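Yeast glycogen phosphorylase (Saccharomyces cerevisiae, PDB 1YGP) belongs to the carbohydrate phosphorylase family of the GT-B clan and carries pyridoxal-5'-phosphate in a pocket. Local coordinates at residues V510-G515 with D870-V875. Residues are numbered along the deposited sequence; the frame is centred on the assembly and turned at random.
Sequences VNVTNG and DTIWNV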
loop_
_atom_site.group_PDB
_atom_site.type_symbol
_atom_site.label_atom_id
_atom_site.label_comp_id
_atom_site.label_asym_id
_atom_site.label_seq_id
_atom_site.Cartn_x
_atom_site.Cartn_y
_atom_site.Cartn_z
ATOM N N VAL A 510 -0.214 -34.392 26.869
ATOM C CA VAL A 510 -0.570 -35.202 25.725
ATOM C C VAL A 510 0.489 -35.159 24.601
ATOM O O VAL A 510 1.500 -34.425 24.635
ATOM C CB VAL A 510 -1.977 -34.611 25.429
ATOM C CG1 VAL A 510 -2.366 -34.501 23.969
ATOM C CG2 VAL A 510 -2.923 -35.532 26.174
ATOM N N ASN A 511 0.311 -35.987 23.580
ATOM C CA ASN A 511 1.178 -35.935 22.426
ATOM C C ASN A 511 0.362 -35.909 21.143
ATOM O O ASN A 511 -0.614 -36.651 21.045
ATOM C CB ASN A 511 2.087 -37.140 22.340
ATOM C CG ASN A 511 2.880 -37.053 21.042
ATOM O OD1 ASN A 511 2.684 -37.791 20.079
ATOM N ND2 ASN A 511 3.732 -36.063 20.891
ATOM N N VAL A 512 0.675 -35.046 20.184
ATOM C CA VAL A 512 0.103 -35.156 18.854
ATOM C C VAL A 512 1.284 -34.878 17.922
ATOM O O VAL A 512 1.791 -33.766 17.805
ATOM C CB VAL A 512 -1.001 -34.129 18.571
ATOM C CG1 VAL A 512 -1.570 -34.490 17.213
ATOM C CG2 VAL A 512 -2.126 -34.142 19.610
ATOM N N THR A 513 1.814 -35.945 17.339
ATOM C CA THR A 513 2.887 -35.902 16.364
ATOM C C THR A 513 2.434 -35.088 15.174
ATOM O O THR A 513 1.308 -35.234 14.691
ATOM C CB THR A 513 3.220 -37.345 15.961
ATOM O OG1 THR A 513 3.735 -37.938 17.163
ATOM C CG2 THR A 513 4.191 -37.470 14.795
ATOM N N ASN A 514 3.335 -34.195 14.771
ATOM C CA ASN A 514 3.120 -33.267 13.667
ATOM C C ASN A 514 2.922 -33.935 12.338
ATOM O O ASN A 514 3.081 -35.152 12.241
ATOM C CB ASN A 514 4.287 -32.318 13.586
ATOM C CG ASN A 514 4.207 -31.256 14.674
ATOM O OD1 ASN A 514 5.145 -30.485 14.850
ATOM N ND2 ASN A 514 3.181 -31.080 15.498
ATOM N N GLY A 515 2.589 -33.188 11.299
ATOM C CA GLY A 515 2.353 -33.811 10.012
ATOM C C GLY A 515 2.263 -32.730 8.970
ATOM O O GLY A 515 2.399 -31.558 9.317
ATOM N N ASP A 870 -10.434 -34.334 18.548
ATOM C CA ASP A 870 -11.042 -35.259 19.467
ATOM C C ASP A 870 -10.486 -35.300 20.873
ATOM O O ASP A 870 -11.270 -35.577 21.786
ATOM C CB ASP A 870 -10.985 -36.637 18.849
ATOM C CG ASP A 870 -11.791 -36.714 17.553
ATOM O OD1 ASP A 870 -12.817 -36.021 17.437
ATOM O OD2 ASP A 870 -11.380 -37.472 16.663
ATOM N N THR A 871 -9.212 -35.032 21.151
ATOM C CA THR A 871 -8.775 -35.146 22.531
ATOM C C THR A 871 -8.739 -33.816 23.268
ATOM O O THR A 871 -9.026 -33.715 24.465
ATOM C CB THR A 871 -7.383 -35.816 22.583
ATOM O OG1 THR A 871 -6.446 -34.999 21.903
ATOM C CG2 THR A 871 -7.410 -37.179 21.919
ATOM N N ILE A 872 -8.413 -32.764 22.526
ATOM C CA ILE A 872 -8.191 -31.475 23.140
ATOM C C ILE A 872 -9.346 -30.521 22.953
ATOM O O ILE A 872 -9.894 -30.025 23.935
ATOM C CB ILE A 872 -6.856 -30.909 22.555
ATOM C CG1 ILE A 872 -5.697 -31.894 22.899
ATOM C CG2 ILE A 872 -6.585 -29.513 23.113
ATOM C CD1 ILE A 872 -4.293 -31.655 22.319
ATOM N N TRP A 873 -9.714 -30.230 21.712
ATOM C CA TRP A 873 -10.703 -29.200 21.479
ATOM C C TRP A 873 -12.146 -29.620 21.706
ATOM O O TRP A 873 -13.017 -28.791 21.964
ATOM C CB TRP A 873 -10.564 -28.665 20.049
ATOM C CG TRP A 873 -9.226 -28.005 19.720
ATOM C CD1 TRP A 873 -8.435 -27.394 20.672
ATOM C CD2 TRP A 873 -8.637 -28.013 18.478
ATOM N NE1 TRP A 873 -7.345 -27.043 20.041
ATOM C CE2 TRP A 873 -7.410 -27.383 18.746
ATOM C CE3 TRP A 873 -8.959 -28.456 17.192
ATOM C CZ2 TRP A 873 -6.477 -27.195 17.734
ATOM C CZ3 TRP A 873 -8.025 -28.261 16.183
ATOM C CH2 TRP A 873 -6.798 -27.641 16.449
ATOM N N ASN A 874 -12.394 -30.923 21.535
ATOM C CA ASN A 874 -13.710 -31.542 21.617
ATOM C C ASN A 874 -14.624 -30.762 20.699
ATOM O O ASN A 874 -15.667 -30.214 21.042
ATOM C CB ASN A 874 -14.218 -31.533 23.062
ATOM C CG ASN A 874 -13.225 -32.253 23.968
ATOM O OD1 ASN A 874 -12.650 -31.672 24.889
ATOM N ND2 ASN A 874 -12.909 -33.526 23.756
ATOM N N VAL A 875 -14.171 -30.773 19.455
ATOM C CA VAL A 875 -14.804 -30.013 18.403
ATOM C C VAL A 875 -15.299 -30.993 17.333
ATOM O O VAL A 875 -14.661 -32.017 17.079
ATOM C CB VAL A 875 -13.681 -29.004 18.000
ATOM C CG1 VAL A 875 -13.274 -29.125 16.560
ATOM C CG2 VAL A 875 -14.190 -27.608 18.299
#
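No flat group takes part where the methyl end of Ile872 meets Val510 and Val512; the planar side chains nearby are turned to other parts of the fold. The indole of Trp873 meets the ring of Tyr868 with the planes about 20° apart, touches Val99, and gives its edge nitrogen NE1 a hydrogen bond to Gln364. The CB of Asn511 points away from the helix, and its amide ND2 bonds to Ser489 OG. The contact itself is purely aliphatic. Ile872 reaches it with CG1 anti to its carbonyl carbon (chi1 -60°) and with its outer carbon extended (chi2 174°), which carries CD1 out from the last turn of the helix. This methyl lies 3.8 Å from Val510 CG1, the nearer of its two partners, and the side chains of Val510 and Ile872 lie alongside each other, pointing opposite ways. From Val512, CG2 comes within 4.3 Å of the same Ile872 CD1. The two valine methyls, Val510 CG1 and Val512 CG2, are themselves 4.4 Å apart, and CD1 is set across the gap between them. Thr871 borders this patch more loosely: its OG1 remains 4.6 Å from Val510 CG1 and bonds back to the carbonyl oxygen of Glu867 in its own helix. About 102 Å² is buried in all, and the closest CA atoms, those of Val510 and Thr871, are 8.8 Å apart. Lys480 and Asn482 of the neighbouring strand 478-483 touch both Val510 and Ile872. The arrangement thus sets the last turn of helix 861-873 against the edge strand 509-511 of the large mixed sheet and the residue just beyond it, consistent with the GT-B fold, in which the C-terminal helix returns to pack on the N-terminal domain.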